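Local coordinates for exopolysaccharide biosynthesis protein (Pantoea stewartii subsp. stewartii DC283, PDB 6TGF) that modifies the glycan of the bacterial biofilm, probably as a hydrolase, and is built on a parallel beta-helix like that of bacteriophage tailspikes, at residues D47-T52 with A121-P126; I87-R92 with I101-T106; N125-M130 with I143-Q148; K178-F183 with G206-A211; L51-V56 with D113-D118. All blocks are in the same frame, centred on the assembly; numbering follows the deposited sequence.

Interaction 1: residues D47-T52 with A121-P126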
# COMPACT_ATOMS: atom_id res chain seq x y z
N ASP B 47 -11.04 57.27 -32.00
CA ASP B 47 -9.61 57.57 -31.69
C ASP B 47 -9.39 57.39 -30.19
O ASP B 47 -10.30 57.74 -29.41
CB ASP B 47 -9.21 58.97 -32.17
CG ASP B 47 -8.91 59.06 -33.65
OD1 ASP B 47 -9.27 58.12 -34.39
OD2 ASP B 47 -8.31 60.08 -34.07
N VAL B 48 -8.24 56.83 -29.80
CA VAL B 48 -7.89 56.46 -28.40
C VAL B 48 -6.44 56.86 -28.12
O VAL B 48 -5.69 57.15 -29.05
CB VAL B 48 -8.09 54.96 -28.15
CG1 VAL B 48 -9.53 54.53 -28.39
CG2 VAL B 48 -7.14 54.10 -28.98
N PRO B 49 -6.01 56.90 -26.84
CA PRO B 49 -4.58 56.99 -26.51
C PRO B 49 -3.85 55.72 -26.97
O PRO B 49 -4.09 54.68 -26.38
CB PRO B 49 -4.56 57.14 -24.98
CG PRO B 49 -5.96 57.58 -24.61
CD PRO B 49 -6.86 56.92 -25.64
N ILE B 50 -3.01 55.83 -28.01
CA ILE B 50 -2.25 54.69 -28.60
C ILE B 50 -0.89 54.57 -27.90
O ILE B 50 -0.33 53.46 -27.90
CB ILE B 50 -2.10 54.82 -30.13
CG1 ILE B 50 -1.31 56.07 -30.55
CG2 ILE B 50 -3.47 54.78 -30.81
CD1 ILE B 50 -0.68 55.96 -31.93
N LEU B 51 -0.37 55.68 -27.36
CA LEU B 51 0.93 55.73 -26.62
C LEU B 51 0.80 56.68 -25.42
O LEU B 51 0.30 57.80 -25.61
CB LEU B 51 2.03 56.19 -27.57
CG LEU B 51 2.29 55.28 -28.78
CD1 LEU B 51 3.21 55.96 -29.78
CD2 LEU B 51 2.88 53.94 -28.35
N THR B 52 1.24 56.22 -24.24
CA THR B 52 1.15 56.94 -22.94
C THR B 52 2.54 56.93 -22.29
O THR B 52 3.46 56.32 -22.84
CB THR B 52 0.07 56.30 -22.06
OG1 THR B 52 0.49 54.97 -21.74
CG2 THR B 52 -1.29 56.26 -22.73
N ALA B 121 -0.16 62.08 -23.77
CA ALA B 121 -0.61 60.92 -24.57
C ALA B 121 -0.68 61.31 -26.05
O ALA B 121 -0.98 62.49 -26.34
CB ALA B 121 -1.95 60.42 -24.07
N LEU B 122 -0.40 60.36 -26.94
CA LEU B 122 -0.63 60.48 -28.41
C LEU B 122 -1.95 59.77 -28.74
O LEU B 122 -1.98 58.53 -28.65
CB LEU B 122 0.55 59.87 -29.16
CG LEU B 122 1.89 60.57 -28.99
CD1 LEU B 122 2.99 59.84 -29.76
CD2 LEU B 122 1.82 62.02 -29.45
N ILE B 123 -2.99 60.54 -29.09
CA ILE B 123 -4.32 60.00 -29.52
C ILE B 123 -4.32 59.89 -31.05
O ILE B 123 -3.89 60.84 -31.72
CB ILE B 123 -5.48 60.88 -29.00
CG1 ILE B 123 -5.61 60.80 -27.47
CG2 ILE B 123 -6.79 60.52 -29.68
CD1 ILE B 123 -4.99 61.96 -26.74
N ALA B 124 -4.80 58.75 -31.56
CA ALA B 124 -4.98 58.46 -33.00
C ALA B 124 -5.91 57.25 -33.16
O ALA B 124 -6.37 56.71 -32.13
CB ALA B 124 -3.64 58.22 -33.66
N ASN B 125 -6.18 56.84 -34.41
CA ASN B 125 -6.99 55.65 -34.75
C ASN B 125 -6.29 54.42 -34.17
O ASN B 125 -5.12 54.20 -34.44
CB ASN B 125 -7.18 55.52 -36.26
CG ASN B 125 -8.26 54.53 -36.66
OD1 ASN B 125 -8.48 53.53 -35.98
ND2 ASN B 125 -8.93 54.80 -37.77
N PRO B 126 -6.98 53.58 -33.35
CA PRO B 126 -6.38 52.34 -32.85
C PRO B 126 -5.92 51.44 -34.01
O PRO B 126 -4.93 50.75 -33.85
CB PRO B 126 -7.50 51.67 -32.03
CG PRO B 126 -8.77 52.38 -32.46
CD PRO B 126 -8.34 53.78 -32.83
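V48 presents its CG2 methyl to the ring of P126, the two side chains crossing at about a right angle with CG2 3.9 Å from P126 CB. Next to this bump, the small A124 forms a shallow hollow, and I50 extends over it: I50 CD1 stops 4.1 Å from A124 CB, while I50 CG2 faces the carbonyl oxygens of A124 and N125. I50 CG1 lies between the backbone N and the carbonyl carbon (chi1 63°), which sets it against L122 O, beyond the oxygen and tilted out of the carbonyl plane. The backbones form an antiparallel pair within the five-stranded sheet of the head-binding region, with the strand 48-51 at its outer margin in this chain. V48 and A124 exchange two hydrogen bonds, V48 N to A124 O at 3.0 Å and A124 N to V48 O at 3.1 Å. L122 then faces two residues at once, its O accepting from I50 N (3.0 Å) and its N donating to L51 O. This is a classic beta bulge, where the register slips by one. At the bulge the two leucines cross at a slant, L51 CD1 to L122 CD1 at 3.9 Å. On the opposite face of the sheet, P49 CG sits 4.3 Å from I123 CG1, and I123 CG2 fits against D47 CB. The D47 carboxylate lies alongside the A124-N125 peptide, and F90 of the adjoining strand touches the same side chain.

Interaction 2: residues I87-R92 with I101-T106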
# COMPACT_ATOMS: atom_id res chain seq x y z
N ILE B 87 -1.73 59.61 -40.90
CA ILE B 87 -3.08 59.93 -40.34
C ILE B 87 -2.91 60.95 -39.21
O ILE B 87 -1.82 61.06 -38.65
CB ILE B 87 -3.82 58.65 -39.87
CG1 ILE B 87 -3.11 57.95 -38.71
CG2 ILE B 87 -4.04 57.72 -41.05
CD1 ILE B 87 -4.00 57.00 -37.94
N PRO B 88 -3.96 61.72 -38.85
CA PRO B 88 -3.84 62.72 -37.79
C PRO B 88 -3.52 62.10 -36.43
O PRO B 88 -4.17 61.14 -36.05
CB PRO B 88 -5.21 63.43 -37.78
CG PRO B 88 -6.16 62.47 -38.47
CD PRO B 88 -5.30 61.69 -39.45
N VAL B 89 -2.51 62.65 -35.75
CA VAL B 89 -2.10 62.29 -34.36
C VAL B 89 -2.21 63.55 -33.50
O VAL B 89 -1.73 64.61 -33.94
CB VAL B 89 -0.66 61.72 -34.32
CG1 VAL B 89 -0.29 61.20 -32.93
CG2 VAL B 89 -0.46 60.64 -35.36
N PHE B 90 -2.83 63.43 -32.32
CA PHE B 90 -3.06 64.55 -31.37
C PHE B 90 -2.27 64.30 -30.08
O PHE B 90 -2.42 63.21 -29.48
CB PHE B 90 -4.56 64.71 -31.10
CG PHE B 90 -5.40 64.71 -32.35
CD1 PHE B 90 -5.52 65.84 -33.13
CD2 PHE B 90 -6.07 63.56 -32.75
CE1 PHE B 90 -6.28 65.83 -34.29
CE2 PHE B 90 -6.84 63.55 -33.90
CZ PHE B 90 -6.95 64.69 -34.67
N LEU B 91 -1.44 65.27 -29.68
CA LEU B 91 -0.70 65.26 -28.39
C LEU B 91 -1.60 65.87 -27.31
O LEU B 91 -1.96 67.06 -27.45
CB LEU B 91 0.60 66.06 -28.54
CG LEU B 91 1.41 66.24 -27.25
CD1 LEU B 91 1.91 64.91 -26.72
CD2 LEU B 91 2.57 67.20 -27.46
N ARG B 92 -1.95 65.08 -26.30
CA ARG B 92 -2.67 65.54 -25.08
C ARG B 92 -1.63 65.96 -24.03
O ARG B 92 -0.68 65.18 -23.81
CB ARG B 92 -3.57 64.42 -24.54
CG ARG B 92 -4.28 64.77 -23.24
CD ARG B 92 -5.12 63.60 -22.75
NE ARG B 92 -4.31 62.62 -22.03
CZ ARG B 92 -4.71 61.38 -21.75
NH1 ARG B 92 -5.90 60.95 -22.13
NH2 ARG B 92 -3.90 60.57 -21.08
N ILE B 101 -0.16 67.28 -33.82
CA ILE B 101 1.32 67.39 -34.01
C ILE B 101 1.65 67.03 -35.46
O ILE B 101 0.91 66.24 -36.07
CB ILE B 101 2.09 66.54 -32.97
CG1 ILE B 101 1.57 65.11 -32.83
CG2 ILE B 101 2.13 67.24 -31.62
CD1 ILE B 101 2.09 64.15 -33.86
N THR B 102 2.72 67.64 -36.00
CA THR B 102 3.24 67.40 -37.37
C THR B 102 4.15 66.16 -37.36
O THR B 102 5.02 66.08 -36.47
CB THR B 102 3.99 68.62 -37.91
OG1 THR B 102 4.74 69.19 -36.83
CG2 THR B 102 3.08 69.67 -38.50
N GLN B 103 3.95 65.25 -38.31
CA GLN B 103 4.77 64.02 -38.48
C GLN B 103 5.88 64.31 -39.49
O GLN B 103 5.72 65.17 -40.36
CB GLN B 103 3.89 62.86 -38.92
CG GLN B 103 2.76 62.56 -37.94
CD GLN B 103 2.14 61.21 -38.19
OE1 GLN B 103 2.83 60.20 -38.27
NE2 GLN B 103 0.82 61.19 -38.31
N PRO B 104 7.04 63.62 -39.42
CA PRO B 104 7.29 62.58 -38.42
C PRO B 104 7.51 63.15 -37.01
O PRO B 104 7.98 64.27 -36.90
CB PRO B 104 8.57 61.91 -38.91
CG PRO B 104 9.29 62.99 -39.68
CD PRO B 104 8.19 63.80 -40.32
N ILE B 105 7.18 62.37 -35.98
CA ILE B 105 7.34 62.74 -34.55
C ILE B 105 8.79 62.46 -34.14
O ILE B 105 9.21 61.29 -34.21
CB ILE B 105 6.33 61.99 -33.65
CG1 ILE B 105 4.90 62.17 -34.15
CG2 ILE B 105 6.49 62.40 -32.19
CD1 ILE B 105 3.86 61.41 -33.36
N THR B 106 9.52 63.50 -33.74
CA THR B 106 10.94 63.44 -33.29
C THR B 106 11.00 62.79 -31.91
O THR B 106 10.31 63.29 -31.00
CB THR B 106 11.58 64.83 -33.29
OG1 THR B 106 11.45 65.38 -34.60
CG2 THR B 106 13.03 64.82 -32.88
O HOH W 1 -1.09 64.72 -37.12
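I101 sets one branch against V89 and the other against L91. Its CD1 reaches V89 CB at 3.7 Å, and its CG2 lies 3.6 Å from L91 CB, the latter side chains crossing at about a right angle. With I101 CG1 between the backbone N and the carbonyl carbon (chi1 48°), CG2 is left beside the backbone N, and the two branches divide between V89 and L91. The V89 CG1 methyl also meets I105 CD1, at 4.2 Å, while V89 CG2 faces the amide end of Q103. The polar link is I101 N to V89 O, 3.1 Å with an N-H...O angle of 153°, and a water alongside accepts from V89 N and donates to I101 O. I101 ends the strand 98-101, the antiparallel neighbour of 89-92 in the five-stranded head-region sheet, whereas I105 begins a strand at the margin of a second, four-stranded sheet; V89, itself in the first sheet, thus also touches the edge strand of the second. In the next shell, a cis peptide precedes P104 in the link between these strands. Q103 OE1 accepts from the backbone N of I73, which helps to orient the amide whose NE2 lies close to I87 O at an angle too poor for a hydrogen bond. Further out, I105 pairs through its backbone with L71, and L91 with A99.

Interaction 3: residues N125-M130 with I143-Q148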
# COMPACT_ATOMS: atom_id res chain seq x y z
N ASN B 125 -6.18 56.84 -34.41
CA ASN B 125 -6.99 55.65 -34.75
C ASN B 125 -6.29 54.42 -34.17
O ASN B 125 -5.12 54.20 -34.44
CB ASN B 125 -7.18 55.52 -36.26
CG ASN B 125 -8.26 54.53 -36.66
OD1 ASN B 125 -8.48 53.53 -35.98
ND2 ASN B 125 -8.93 54.80 -37.77
N PRO B 126 -6.98 53.58 -33.35
CA PRO B 126 -6.38 52.34 -32.85
C PRO B 126 -5.92 51.44 -34.01
O PRO B 126 -4.93 50.75 -33.85
CB PRO B 126 -7.50 51.67 -32.03
CG PRO B 126 -8.77 52.38 -32.46
CD PRO B 126 -8.34 53.78 -32.83
N SER B 127 -6.64 51.47 -35.13
CA SER B 127 -6.24 50.86 -36.42
C SER B 127 -5.30 51.83 -37.14
O SER B 127 -5.79 52.85 -37.66
CB SER B 127 -7.44 50.51 -37.26
OG SER B 127 -7.07 49.72 -38.38
N HIS B 128 -4.00 51.53 -37.16
CA HIS B 128 -2.95 52.38 -37.78
C HIS B 128 -1.70 51.55 -38.12
O HIS B 128 -1.44 50.55 -37.43
CB HIS B 128 -2.59 53.55 -36.85
CG HIS B 128 -1.97 53.14 -35.56
ND1 HIS B 128 -2.72 52.90 -34.43
CD2 HIS B 128 -0.68 52.94 -35.22
CE1 HIS B 128 -1.92 52.56 -33.44
NE2 HIS B 128 -0.66 52.58 -33.90
N ALA B 129 -0.98 51.97 -39.16
CA ALA B 129 0.41 51.57 -39.45
C ALA B 129 1.34 52.39 -38.56
O ALA B 129 0.99 53.55 -38.26
CB ALA B 129 0.73 51.79 -40.91
N MET B 130 2.48 51.82 -38.16
CA MET B 130 3.50 52.51 -37.32
C MET B 130 4.89 52.18 -37.85
O MET B 130 5.17 50.98 -38.08
CB MET B 130 3.38 52.09 -35.85
CG MET B 130 4.18 52.97 -34.91
SD MET B 130 4.20 52.33 -33.22
CE MET B 130 2.69 53.04 -32.58
N ILE B 143 5.64 48.47 -39.58
CA ILE B 143 4.42 47.65 -39.35
C ILE B 143 3.26 48.30 -40.09
O ILE B 143 2.86 49.41 -39.77
CB ILE B 143 4.14 47.49 -37.84
CG1 ILE B 143 5.35 46.91 -37.10
CG2 ILE B 143 2.88 46.67 -37.60
CD1 ILE B 143 5.33 47.14 -35.61
N PRO B 144 2.67 47.62 -41.11
CA PRO B 144 1.59 48.19 -41.90
C PRO B 144 0.24 48.22 -41.16
O PRO B 144 -0.59 49.02 -41.51
CB PRO B 144 1.52 47.27 -43.13
CG PRO B 144 1.98 45.93 -42.60
CD PRO B 144 3.02 46.25 -41.54
N ASP B 145 0.07 47.34 -40.17
CA ASP B 145 -1.14 47.28 -39.30
C ASP B 145 -0.74 46.66 -37.96
O ASP B 145 -0.38 45.47 -37.94
CB ASP B 145 -2.27 46.51 -39.98
CG ASP B 145 -3.59 46.53 -39.22
OD1 ASP B 145 -3.73 47.34 -38.28
OD2 ASP B 145 -4.48 45.72 -39.58
N VAL B 146 -0.81 47.45 -36.88
CA VAL B 146 -0.40 47.04 -35.50
C VAL B 146 -1.43 46.06 -34.93
O VAL B 146 -1.15 45.48 -33.86
CB VAL B 146 -0.20 48.26 -34.57
CG1 VAL B 146 0.84 49.22 -35.11
CG2 VAL B 146 -1.50 48.99 -34.27
N SER B 147 -2.57 45.87 -35.60
CA SER B 147 -3.66 44.94 -35.21
C SER B 147 -3.41 43.53 -35.77
O SER B 147 -4.13 42.61 -35.34
CB SER B 147 -5.00 45.47 -35.66
OG SER B 147 -5.22 46.77 -35.14
N GLN B 148 -2.44 43.37 -36.68
CA GLN B 148 -2.08 42.06 -37.30
C GLN B 148 -0.65 41.68 -36.95
O GLN B 148 0.24 42.54 -36.96
CB GLN B 148 -2.25 42.11 -38.82
CG GLN B 148 -3.68 42.33 -39.28
CD GLN B 148 -4.63 41.30 -38.72
OE1 GLN B 148 -4.34 40.11 -38.70
NE2 GLN B 148 -5.77 41.77 -38.25
O HOH W 2 -6.65 47.10 -38.35
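The imidazole of H128 has the V146 CG2 methyl over one face, a CH-pi contact in which CG2 lies 3.8 Å from the ring centroid and 20° off the normal, shifted toward the rim on the CE1 and NE2 side. At the edge, H128 ND1 donates to N125 O (2.7 Å), with the oxygen 23° out of the ring plane. That bond limits the rotation of the ring; chi1 of 65° puts CG between the backbone N and the carbonyl carbon. V146 is held in turn by its own backbone, V146 N giving a 3.2 Å bond to H128 O, so the same two residues are tied by a hydrogen bond and a methyl-to-ring contact. Its other methyl, V146 CG1, packs 3.9 Å from M130 CB. Farther along, M130 and I143 form an antiparallel hydrogen-bonded pair: M130 N to I143 O at 2.9 Å and I143 N to M130 O at 3.0 Å. Two Asx turns shape the loops, N125 OD1 accepting from S127 N and D145 OD1 from S147 N. A water that donates to D145 OD2 also hydrogen-bonds S127 OG, linking the two segments. In the fold, strand 129-134 lies between 69-74 and 139-143 in the four-stranded sheet; I73 and I50 touch H128, L71 and L51 reach M130, and F183 packs on V146 and I143.

Interaction 4: residues K178-F183 with G206-A211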
# COMPACT_ATOMS: atom_id res chain seq x y z
N LYS B 178 -1.89 49.17 -17.43
CA LYS B 178 -1.88 50.60 -17.86
C LYS B 178 -1.01 50.79 -19.11
O LYS B 178 -1.08 51.88 -19.71
CB LYS B 178 -1.37 51.48 -16.72
CG LYS B 178 -2.36 51.69 -15.58
CD LYS B 178 -1.74 52.25 -14.32
CE LYS B 178 -2.76 52.84 -13.37
NZ LYS B 178 -2.11 53.44 -12.18
N THR B 179 -0.24 49.77 -19.50
CA THR B 179 0.70 49.81 -20.66
C THR B 179 0.02 49.21 -21.89
O THR B 179 -0.11 47.97 -21.94
CB THR B 179 2.00 49.07 -20.35
OG1 THR B 179 2.57 49.64 -19.16
CG2 THR B 179 3.01 49.14 -21.48
N ARG B 180 -0.38 50.04 -22.86
CA ARG B 180 -0.92 49.58 -24.17
C ARG B 180 0.23 48.96 -24.97
O ARG B 180 1.30 49.56 -25.06
CB ARG B 180 -1.55 50.75 -24.94
CG ARG B 180 -1.97 50.40 -26.36
CD ARG B 180 -2.79 51.49 -27.02
NE ARG B 180 -4.22 51.20 -27.02
CZ ARG B 180 -4.93 50.81 -28.08
NH1 ARG B 180 -4.36 50.68 -29.26
NH2 ARG B 180 -6.22 50.57 -27.94
N PRO B 181 0.06 47.75 -25.54
CA PRO B 181 1.06 47.18 -26.44
C PRO B 181 1.34 48.09 -27.64
O PRO B 181 0.42 48.75 -28.09
CB PRO B 181 0.45 45.85 -26.91
CG PRO B 181 -0.60 45.51 -25.86
CD PRO B 181 -1.08 46.85 -25.33
N LEU B 182 2.58 48.10 -28.13
CA LEU B 182 2.99 48.86 -29.35
C LEU B 182 2.25 48.30 -30.57
O LEU B 182 1.79 49.11 -31.40
CB LEU B 182 4.51 48.75 -29.54
CG LEU B 182 5.36 49.61 -28.62
CD1 LEU B 182 6.84 49.35 -28.85
CD2 LEU B 182 5.05 51.09 -28.80
N PHE B 183 2.13 46.97 -30.65
CA PHE B 183 1.49 46.24 -31.77
C PHE B 183 1.01 44.86 -31.29
O PHE B 183 1.40 44.43 -30.18
CB PHE B 183 2.47 46.11 -32.94
CG PHE B 183 3.83 45.59 -32.56
CD1 PHE B 183 4.07 44.23 -32.44
CD2 PHE B 183 4.88 46.47 -32.33
CE1 PHE B 183 5.33 43.77 -32.08
CE2 PHE B 183 6.14 46.00 -31.98
CZ PHE B 183 6.36 44.65 -31.85
N GLY B 206 1.35 40.89 -26.17
CA GLY B 206 0.26 41.88 -26.19
C GLY B 206 -0.75 41.61 -27.29
O GLY B 206 -0.38 40.98 -28.30
N SER B 207 -1.99 42.07 -27.10
CA SER B 207 -3.10 41.96 -28.07
C SER B 207 -4.12 43.08 -27.86
O SER B 207 -4.27 43.54 -26.70
CB SER B 207 -3.76 40.60 -27.98
OG SER B 207 -4.76 40.45 -28.98
N PHE B 208 -4.79 43.51 -28.93
CA PHE B 208 -5.93 44.46 -28.92
C PHE B 208 -7.25 43.69 -29.05
O PHE B 208 -8.32 44.32 -28.94
CB PHE B 208 -5.77 45.49 -30.04
CG PHE B 208 -4.45 46.22 -30.03
CD1 PHE B 208 -4.18 47.16 -29.04
CD2 PHE B 208 -3.48 45.97 -30.98
CE1 PHE B 208 -2.96 47.83 -29.02
CE2 PHE B 208 -2.27 46.64 -30.96
CZ PHE B 208 -2.01 47.57 -29.98
N GLN B 209 -7.17 42.37 -29.26
CA GLN B 209 -8.34 41.45 -29.26
C GLN B 209 -8.94 41.43 -27.85
O GLN B 209 -8.19 41.44 -26.87
CB GLN B 209 -7.93 40.04 -29.69
CG GLN B 209 -7.46 39.95 -31.14
CD GLN B 209 -8.55 40.30 -32.12
OE1 GLN B 209 -8.39 41.19 -32.96
NE2 GLN B 209 -9.68 39.62 -32.01
N PRO B 210 -10.28 41.39 -27.69
CA PRO B 210 -10.90 41.47 -26.37
C PRO B 210 -10.72 40.16 -25.58
O PRO B 210 -10.95 39.10 -26.15
CB PRO B 210 -12.39 41.73 -26.65
CG PRO B 210 -12.51 41.88 -28.16
CD PRO B 210 -11.28 41.24 -28.76
N ALA B 211 -10.31 40.27 -24.32
CA ALA B 211 -10.15 39.15 -23.36
C ALA B 211 -10.33 39.66 -21.93
O ALA B 211 -9.75 40.71 -21.60
CB ALA B 211 -8.79 38.51 -23.55
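P181 and G206 bring the two backbones together, their CA atoms 5.4 Å apart and the runs 180-183 and 206-208 directed 93° from each other. The first is loop after helix 173-176; the second is the end of strand 202-207 in a mixed sheet and the turn beyond. The P181 ring packs on bare main chain, with CG 3.7 Å from G206 CA. An ST turn follows, S207 OG accepting from Q209 N, and E184 bonds both S207 OG and F208 N, which anchors the base of the F208 side chain. From there the phenyl ring enters the bend of 180-183. R180 and F208 cross at about a right angle as side chains, yet their planes are only 27° apart: F208 CD1 stands 3.4 Å above one guanidinium face, offset toward its rim. R180 CG meets the ring at its edge, as does P181 O, which lies 3.3 Å from F208 CZ. The CE2 side abuts F183, with its C atom 3.7 Å away. Without any mutual hydrogen bond between the segments, cohesion rests on packing, probably with a mild attraction between the ring-edge hydrogens and P181 O.

Interaction 5: residues L51-V56 with D113-D118. With EDO (1,2-ethanediol), chain X; EDO (1,2-ethanediol), chain C.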
# COMPACT_ATOMS: atom_id res chain seq x y z
N LEU B 51 -0.37 55.68 -27.36
CA LEU B 51 0.93 55.73 -26.62
C LEU B 51 0.80 56.68 -25.42
O LEU B 51 0.30 57.80 -25.61
CB LEU B 51 2.03 56.19 -27.57
CG LEU B 51 2.29 55.28 -28.78
CD1 LEU B 51 3.21 55.96 -29.78
CD2 LEU B 51 2.88 53.94 -28.35
N THR B 52 1.24 56.22 -24.24
CA THR B 52 1.15 56.94 -22.94
C THR B 52 2.54 56.93 -22.29
O THR B 52 3.46 56.32 -22.84
CB THR B 52 0.07 56.30 -22.06
OG1 THR B 52 0.49 54.97 -21.74
CG2 THR B 52 -1.29 56.26 -22.73
N PRO B 53 2.75 57.60 -21.14
CA PRO B 53 4.05 57.56 -20.45
C PRO B 53 4.51 56.13 -20.15
O PRO B 53 5.70 55.88 -20.20
CB PRO B 53 3.79 58.34 -19.15
CG PRO B 53 2.64 59.26 -19.49
CD PRO B 53 1.78 58.44 -20.43
N GLU B 54 3.56 55.23 -19.88
CA GLU B 54 3.79 53.78 -19.59
C GLU B 54 4.58 53.13 -20.74
O GLU B 54 5.34 52.19 -20.46
CB GLU B 54 2.47 53.05 -19.38
CG GLU B 54 1.85 53.28 -18.01
CD GLU B 54 1.05 54.56 -17.86
OE1 GLU B 54 0.52 55.06 -18.87
OE2 GLU B 54 0.95 55.07 -16.72
N ASN B 55 4.39 53.61 -21.98
CA ASN B 55 5.08 53.09 -23.20
C ASN B 55 6.56 53.52 -23.17
O ASN B 55 7.38 52.77 -23.73
CB ASN B 55 4.40 53.55 -24.49
CG ASN B 55 3.07 52.87 -24.71
OD1 ASN B 55 2.01 53.45 -24.46
ND2 ASN B 55 3.10 51.63 -25.18
N VAL B 56 6.87 54.66 -22.56
CA VAL B 56 8.27 55.19 -22.41
C VAL B 56 8.96 54.39 -21.29
O VAL B 56 10.10 53.94 -21.52
CB VAL B 56 8.28 56.70 -22.11
CG1 VAL B 56 9.69 57.24 -21.93
CG2 VAL B 56 7.55 57.50 -23.18
N ASP B 113 11.35 62.78 -21.90
CA ASP B 113 11.24 63.38 -20.54
C ASP B 113 10.00 64.28 -20.49
O ASP B 113 9.18 64.09 -19.57
CB ASP B 113 12.52 64.14 -20.17
CG ASP B 113 13.74 63.24 -19.96
OD1 ASP B 113 13.55 62.07 -19.57
OD2 ASP B 113 14.86 63.72 -20.20
N GLN B 114 9.86 65.20 -21.45
CA GLN B 114 8.73 66.16 -21.54
C GLN B 114 7.40 65.39 -21.58
O GLN B 114 6.47 65.79 -20.84
CB GLN B 114 8.88 67.05 -22.79
CG GLN B 114 8.04 68.32 -22.74
CD GLN B 114 8.52 69.30 -21.70
OE1 GLN B 114 9.69 69.31 -21.31
NE2 GLN B 114 7.62 70.16 -21.25
N PHE B 115 7.33 64.34 -22.40
CA PHE B 115 6.13 63.48 -22.61
C PHE B 115 5.70 62.87 -21.27
O PHE B 115 4.51 62.97 -20.91
CB PHE B 115 6.43 62.39 -23.65
CG PHE B 115 5.24 61.59 -24.10
CD1 PHE B 115 4.30 62.13 -24.96
CD2 PHE B 115 5.06 60.28 -23.68
CE1 PHE B 115 3.21 61.39 -25.38
CE2 PHE B 115 3.97 59.54 -24.10
CZ PHE B 115 3.05 60.10 -24.95
N VAL B 116 6.65 62.28 -20.55
CA VAL B 116 6.45 61.64 -19.21
C VAL B 116 6.12 62.73 -18.18
O VAL B 116 5.14 62.55 -17.43
CB VAL B 116 7.68 60.82 -18.79
CG1 VAL B 116 7.64 60.41 -17.33
CG2 VAL B 116 7.85 59.59 -19.68
N LYS B 117 6.90 63.82 -18.16
CA LYS B 117 6.77 64.96 -17.21
C LYS B 117 5.36 65.56 -17.29
O LYS B 117 4.80 65.89 -16.23
CB LYS B 117 7.82 66.04 -17.50
CG LYS B 117 8.50 66.61 -16.26
CD LYS B 117 9.47 67.74 -16.55
CE LYS B 117 10.65 67.32 -17.40
NZ LYS B 117 11.77 68.29 -17.29
N ASP B 118 4.83 65.68 -18.52
CA ASP B 118 3.51 66.30 -18.81
C ASP B 118 2.38 65.27 -18.68
O ASP B 118 1.22 65.64 -18.94
CB ASP B 118 3.49 66.91 -20.21
CG ASP B 118 4.39 68.12 -20.37
OD1 ASP B 118 4.81 68.68 -19.34
OD2 ASP B 118 4.67 68.50 -21.53
C1 EDO X . 5.14 66.48 -24.60
O1 EDO X . 4.22 67.33 -23.95
C2 EDO X . 5.95 67.18 -25.63
O2 EDO X . 6.60 66.32 -26.55
C1 EDO C . 16.12 59.41 -18.19
O1 EDO C . 15.06 60.07 -17.53
C2 EDO C . 16.53 58.15 -17.51
O2 EDO C . 15.49 57.20 -17.40
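F115 projects from helix 109-117 toward the start of helix 53-57; chi1 of -171° sets CG anti to the backbone N, and the ring beyond it lies against L51, T52 and V56. Going outward from CB, the CD2 side comes first against the V56 CG2 methyl, 3.8 Å away, the two side chains crossing at a slant. CE2 then lies 3.5 Å from T52 C, and CZ, the tip, is 3.6 Å from L51 O. The oxygens of L51 and T52 both lie at the ring edge, in its plane. On the other flank, CE1 packs on L122 and L91, residues of the sheet beneath. The arrangement is a helix-to-helix contact in the head-binding region, both helices adjoining that antiparallel sheet. Their backbones approach where P53 faces V116, CA to CA 4.9 Å. V116 CG2 touches both V56 CG1, at 3.7 Å, and P53 CB, at 4.3 Å, and W64 of helix 61-66 touches both valines. The first turn of 53-57 is pinned by T52: its N donates to N55 OD1 (2.9 Å), its OG1 donates to E54 OE1, and its O accepts from N55 N. Farther out, a 1,2-ethanediol, probably from the crystallisation liquor, donates to D118 OD2 at 2.7 Å, and another donates to D113 OD1.

Overall arrangement
From the N terminus, segments 47-52 and 51-56 open interactions 1 and 5, which overlap at L51 and T52. Interaction 2 opens and closes within both long loops, joining 87-92 to 101-106. Of those two loops, that of interaction 5 closes first, on helix 109-117, and interaction 1 shortly after, on strand 121-124. Backbone pairing of A121 with R92 and of I123 with F90 sets interactions 1 and 2 side by side in one sheet. Interaction 3 starts at N125 and P126, where interaction 1 ends, and carries the chain into the second sheet. Interaction 4 comes later, meeting interactions 1, 3 and 5, but not 2, through R180, L182 and F183, tying this head region to the mixed sheet.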